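Local coordinates for intracellular serine protease (PDB 4ZOQ), which is probably a subtilisin-like serine endopeptidase that cuts lanthipeptide precursors at a specific sequence, at residues A10-Y22 against Q261-Y273. Numbering follows the deposited sequence.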
loop_
_atom_site.group_PDB
_atom_site.type_symbol
_atom_site.label_atom_id
_atom_site.label_comp_id
_atom_site.label_asym_id
_atom_site.label_seq_id
_atom_site.Cartn_x
_atom_site.Cartn_y
_atom_site.Cartn_z
ATOM N N ALA B 10 4.984 13.829 -15.337
ATOM C CA ALA B 10 6.157 14.272 -14.605
ATOM C C ALA B 10 7.366 13.402 -14.957
ATOM O O ALA B 10 8.509 13.881 -14.947
ATOM C CB ALA B 10 5.883 14.258 -13.105
ATOM N N TRP B 11 7.109 12.144 -15.321
ATOM C CA TRP B 11 8.192 11.227 -15.644
ATOM C C TRP B 11 8.931 11.718 -16.871
ATOM O O TRP B 11 8.331 12.259 -17.795
ATOM C CB TRP B 11 7.673 9.814 -15.902
ATOM C CG TRP B 11 6.955 9.169 -14.755
ATOM C CD1 TRP B 11 6.842 9.639 -13.496
ATOM C CD2 TRP B 11 6.265 7.910 -14.783
ATOM N NE1 TRP B 11 6.103 8.772 -12.733
ATOM C CE2 TRP B 11 5.743 7.699 -13.500
ATOM C CE3 TRP B 11 6.027 6.954 -15.772
ATOM C CZ2 TRP B 11 4.994 6.562 -13.181
ATOM C CZ3 TRP B 11 5.299 5.822 -15.447
ATOM C CH2 TRP B 11 4.789 5.638 -14.165
ATOM N N GLY B 12 10.240 11.496 -16.888
ATOM C CA GLY B 12 11.068 11.897 -18.004
ATOM C C GLY B 12 10.798 11.067 -19.239
ATOM O O GLY B 12 10.948 11.575 -20.351
ATOM N N LEU B 13 10.467 9.781 -19.055
ATOM C CA LEU B 13 10.085 8.907 -20.178
ATOM C C LEU B 13 11.204 8.832 -21.236
ATOM O O LEU B 13 10.965 8.465 -22.394
ATOM C CB LEU B 13 8.768 9.382 -20.820
ATOM C CG LEU B 13 7.465 9.419 -19.992
ATOM C CD1 LEU B 13 6.363 10.006 -20.806
ATOM C CD2 LEU B 13 7.040 8.015 -19.553
ATOM N N ASP B 14 12.421 9.187 -20.820
ATOM C CA ASP B 14 13.583 9.280 -21.706
ATOM C C ASP B 14 13.323 10.156 -22.948
ATOM O O ASP B 14 13.958 9.978 -23.991
ATOM C CB ASP B 14 14.009 7.870 -22.129
ATOM C CG ASP B 14 15.437 7.811 -22.616
ATOM O OD1 ASP B 14 16.189 8.792 -22.408
ATOM O OD2 ASP B 14 15.815 6.766 -23.194
ATOM N N GLY B 15 12.394 11.101 -22.840
ATOM C CA GLY B 15 12.071 11.959 -23.967
ATOM C C GLY B 15 11.224 11.293 -25.053
ATOM O O GLY B 15 10.829 11.939 -26.012
ATOM N N ILE B 16 10.943 10.002 -24.918
ATOM C CA ILE B 16 10.151 9.297 -25.928
ATOM C C ILE B 16 8.677 9.644 -25.771
ATOM O O ILE B 16 8.013 9.196 -24.838
ATOM C CB ILE B 16 10.305 7.759 -25.847
ATOM C CG1 ILE B 16 11.781 7.352 -25.880
ATOM C CG2 ILE B 16 9.507 7.094 -26.961
ATOM C CD1 ILE B 16 12.049 5.931 -25.381
ATOM N N LEU B 17 8.168 10.410 -26.721
ATOM C CA LEU B 17 6.841 10.991 -26.645
ATOM C C LEU B 17 5.738 9.908 -26.761
ATOM O O LEU B 17 4.625 10.084 -26.256
ATOM C CB LEU B 17 6.704 12.036 -27.750
ATOM C CG LEU B 17 5.562 13.030 -27.703
ATOM C CD1 LEU B 17 5.984 14.178 -26.772
ATOM C CD2 LEU B 17 5.257 13.540 -29.104
ATOM N N GLU B 18 6.078 8.753 -27.323
ATOM C CA GLU B 18 5.099 7.689 -27.537
ATOM C C GLU B 18 4.740 6.923 -26.259
ATOM O O GLU B 18 3.686 6.292 -26.179
ATOM C CB GLU B 18 5.672 6.710 -28.584
ATOM C CG GLU B 18 5.066 5.283 -28.659
ATOM C CD GLU B 18 3.582 5.238 -28.992
ATOM O OE1 GLU B 18 3.069 6.184 -29.640
ATOM O OE2 GLU B 18 2.930 4.237 -28.604
ATOM N N LEU B 19 5.530 7.099 -25.211
ATOM C CA LEU B 19 5.245 6.420 -23.958
ATOM C C LEU B 19 4.017 7.015 -23.252
ATOM O O LEU B 19 3.482 6.415 -22.329
ATOM C CB LEU B 19 6.456 6.463 -23.048
ATOM C CG LEU B 19 7.672 5.736 -23.618
ATOM C CD1 LEU B 19 8.753 5.667 -22.556
ATOM C CD2 LEU B 19 7.316 4.359 -24.145
ATOM N N LYS B 20 3.590 8.205 -23.668
ATOM C CA LYS B 20 2.393 8.816 -23.090
ATOM C C LYS B 20 1.162 7.951 -23.317
ATOM O O LYS B 20 0.221 7.984 -22.532
ATOM C CB LYS B 20 2.163 10.210 -23.671
ATOM C CG LYS B 20 3.257 11.204 -23.285
ATOM C CD LYS B 20 3.041 12.590 -23.895
ATOM C CE LYS B 20 4.113 13.552 -23.381
ATOM N NZ LYS B 20 4.115 14.854 -24.100
ATOM N N GLU B 21 1.177 7.140 -24.364
ATOM C CA GLU B 21 0.037 6.263 -24.617
ATOM C C GLU B 21 -0.254 5.299 -23.448
ATOM O O GLU B 21 -1.400 4.940 -23.211
ATOM C CB GLU B 21 0.268 5.460 -25.898
ATOM C CG GLU B 21 0.044 6.263 -27.137
ATOM C CD GLU B 21 -1.346 6.846 -27.172
ATOM O OE1 GLU B 21 -2.327 6.078 -26.981
ATOM O OE2 GLU B 21 -1.445 8.078 -27.364
ATOM N N TYR B 22 0.797 4.866 -22.758
ATOM C CA TYR B 22 0.694 3.880 -21.682
ATOM C C TYR B 22 0.438 4.543 -20.331
ATOM O O TYR B 22 0.256 3.864 -19.310
ATOM C CB TYR B 22 1.987 3.045 -21.616
ATOM C CG TYR B 22 2.396 2.461 -22.962
ATOM C CD1 TYR B 22 1.630 1.479 -23.586
ATOM C CD2 TYR B 22 3.551 2.887 -23.593
ATOM C CE1 TYR B 22 1.999 0.959 -24.807
ATOM C CE2 TYR B 22 3.936 2.364 -24.801
ATOM C CZ TYR B 22 3.162 1.409 -25.414
ATOM O OH TYR B 22 3.563 0.905 -26.638
ATOM N N GLN B 261 10.528 -4.446 -24.253
ATOM C CA GLN B 261 11.593 -4.289 -25.246
ATOM C C GLN B 261 10.985 -4.226 -26.623
ATOM O O GLN B 261 11.344 -3.356 -27.427
ATOM C CB GLN B 261 12.608 -5.425 -25.183
ATOM C CG GLN B 261 12.880 -5.907 -23.795
ATOM C CD GLN B 261 13.946 -6.987 -23.733
ATOM O OE1 GLN B 261 13.743 -8.136 -24.178
ATOM N NE2 GLN B 261 15.076 -6.642 -23.122
ATOM N N MET B 262 10.047 -5.131 -26.885
ATOM C CA MET B 262 9.358 -5.125 -28.164
ATOM C C MET B 262 8.641 -3.805 -28.442
ATOM O O MET B 262 8.540 -3.390 -29.592
ATOM C CB MET B 262 8.335 -6.259 -28.214
ATOM C CG MET B 262 7.595 -6.317 -29.527
ATOM S SD MET B 262 6.122 -7.352 -29.455
ATOM C CE MET B 262 4.858 -6.153 -29.075
ATOM N N LEU B 263 8.194 -3.116 -27.392
ATOM C CA LEU B 263 7.485 -1.842 -27.562
ATOM C C LEU B 263 8.432 -0.649 -27.396
ATOM O O LEU B 263 7.997 0.505 -27.326
ATOM C CB LEU B 263 6.298 -1.744 -26.587
ATOM C CG LEU B 263 5.142 -2.734 -26.817
ATOM C CD1 LEU B 263 4.089 -2.673 -25.697
ATOM C CD2 LEU B 263 4.490 -2.509 -28.191
ATOM N N ASN B 264 9.729 -0.952 -27.319
ATOM C CA ASN B 264 10.796 0.039 -27.127
ATOM C C ASN B 264 10.664 0.893 -25.884
ATOM O O ASN B 264 11.053 2.058 -25.864
ATOM C CB ASN B 264 10.873 0.934 -28.354
ATOM C CG ASN B 264 11.210 0.151 -29.599
ATOM O OD1 ASN B 264 10.455 0.143 -30.571
ATOM N ND2 ASN B 264 12.354 -0.527 -29.574
ATOM N N ILE B 265 10.159 0.279 -24.825
ATOM C CA ILE B 265 10.157 0.904 -23.529
ATOM C C ILE B 265 11.545 0.775 -22.943
ATOM O O ILE B 265 11.965 -0.335 -22.614
ATOM C CB ILE B 265 9.168 0.219 -22.562
ATOM C CG1 ILE B 265 7.859 -0.177 -23.264
ATOM C CG2 ILE B 265 9.033 1.040 -21.283
ATOM C CD1 ILE B 265 6.822 0.913 -23.367
ATOM N N PRO B 266 12.232 1.902 -22.727
ATOM C CA PRO B 266 13.602 1.844 -22.209
ATOM C C PRO B 266 13.604 1.404 -20.746
ATOM O O PRO B 266 12.550 1.416 -20.108
ATOM C CB PRO B 266 14.091 3.285 -22.359
ATOM C CG PRO B 266 12.881 4.079 -22.221
ATOM C CD PRO B 266 11.746 3.284 -22.822
ATOM N N LYS B 267 14.752 0.995 -20.219
ATOM C CA LYS B 267 14.809 0.614 -18.822
ATOM C C LYS B 267 14.450 1.768 -17.915
ATOM O O LYS B 267 14.639 2.925 -18.271
ATOM C CB LYS B 267 16.163 0.047 -18.444
ATOM C CG LYS B 267 16.387 -1.368 -18.982
ATOM C CD LYS B 267 17.819 -1.834 -18.663
ATOM C CE LYS B 267 18.758 -1.691 -19.848
ATOM N NZ LYS B 267 20.148 -2.036 -19.425
ATOM N N GLY B 268 13.868 1.444 -16.761
ATOM C CA GLY B 268 13.354 2.470 -15.877
ATOM C C GLY B 268 11.840 2.510 -15.930
ATOM O O GLY B 268 11.217 3.224 -15.142
ATOM N N TYR B 269 11.260 1.819 -16.918
ATOM C CA TYR B 269 9.810 1.715 -17.057
ATOM C C TYR B 269 9.420 0.308 -17.444
ATOM O O TYR B 269 10.215 -0.415 -18.055
ATOM C CB TYR B 269 9.260 2.717 -18.086
ATOM C CG TYR B 269 9.707 4.128 -17.804
ATOM C CD1 TYR B 269 9.107 4.883 -16.792
ATOM C CD2 TYR B 269 10.738 4.709 -18.536
ATOM C CE1 TYR B 269 9.535 6.172 -16.508
ATOM C CE2 TYR B 269 11.160 6.007 -18.268
ATOM C CZ TYR B 269 10.555 6.732 -17.251
ATOM O OH TYR B 269 10.967 8.021 -16.990
ATOM N N SER B 270 8.198 -0.084 -17.068
ATOM C CA SER B 270 7.653 -1.391 -17.444
ATOM C C SER B 270 6.122 -1.362 -17.506
ATOM O O SER B 270 5.439 -0.679 -16.725
ATOM C CB SER B 270 8.119 -2.495 -16.490
ATOM O OG SER B 270 7.683 -3.786 -16.924
ATOM N N LEU B 271 5.592 -2.138 -18.429
ATOM C CA LEU B 271 4.174 -2.270 -18.601
ATOM C C LEU B 271 3.686 -3.329 -17.624
ATOM O O LEU B 271 4.243 -4.428 -17.539
ATOM C CB LEU B 271 3.891 -2.656 -20.045
ATOM C CG LEU B 271 2.836 -1.879 -20.808
ATOM C CD1 LEU B 271 3.033 -0.371 -20.630
ATOM C CD2 LEU B 271 3.004 -2.268 -22.255
ATOM N N SER B 272 2.636 -3.013 -16.890
ATOM C CA SER B 272 2.172 -3.905 -15.841
ATOM C C SER B 272 0.691 -3.679 -15.536
ATOM O O SER B 272 0.003 -2.952 -16.262
ATOM C CB SER B 272 3.034 -3.671 -14.584
ATOM O OG SER B 272 2.832 -4.662 -13.587
ATOM N N TYR B 273 0.217 -4.286 -14.449
ATOM C CA TYR B 273 -1.171 -4.163 -14.005
ATOM C C TYR B 273 -1.302 -4.625 -12.546
ATOM O O TYR B 273 -0.436 -5.327 -12.047
ATOM C CB TYR B 273 -2.100 -4.961 -14.938
ATOM C CG TYR B 273 -2.030 -6.469 -14.759
ATOM C CD1 TYR B 273 -2.687 -7.110 -13.714
ATOM C CD2 TYR B 273 -1.278 -7.255 -15.642
ATOM C CE1 TYR B 273 -2.611 -8.499 -13.544
ATOM C CE2 TYR B 273 -1.198 -8.648 -15.490
ATOM C CZ TYR B 273 -1.869 -9.263 -14.435
ATOM O OH TYR B 273 -1.806 -10.636 -14.287
HETATM O O HOH W 1 5.611 1.779 -28.353
#
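The rings of Trp11 and Tyr269 lie nearly parallel, their planes at 26°, but with centroids 5.7 Å apart they are slid past one another and barely overlap; carbons of the Trp11 six-membered ring run along the CD1-CE1 side of Tyr269, closest at CE3 to CE1, 3.7 Å. Over one face of the Tyr269 ring sits CD2 of Leu13. At the edge of the Tyr22 ring, and in its plane, lie Leu19 CD2 and a water, which bonds to Tyr22 OH and donates to the carbonyl O of Leu263, 2.9 Å from the water. Three methyl carbons meet that ring obliquely: Ile265 CD1, 3.5 Å from Tyr22 CE2, Leu263 CD1 near the hydroxyl, and Leu271 CD1, also 3.7 Å from Tyr22 CB. A chi1 of -51°, CG beside the backbone N, turns the Tyr22 ring to these side chains. Ile265 CD1 is shared, since Leu19 CD2 lies 3.6 Å from it, while the other Leu19 methyl and Ile16 CD1 meet Pro266 tip to tip, Ile16 CD1 at 3.7 Å from Pro266 CD. The contact joins the loop before helix 24-30 to the Schellman motif ending helix 258-262 (Asn264 its C-prime residue), the type II turn Pro266 to Tyr269, and strand 269-272, antiparallel to 246-249 in this subtilase-family chain. The single direct hydrogen bond between the segments runs from Leu13 N to Tyr269 OH, 2.8 Å long and moderately bent at 148°. Asp60 also bonds this hydroxyl and, through its other carboxylate oxygen, Gly12 N. A phenylalanine in place of Tyr269 would probably keep much of the ring packing yet leave Leu13 N and Asp60 OD2 without their shared partner. The chemistry is thus chiefly apolar, pinned by two tyrosine hydroxyls, one bonding directly and one through water.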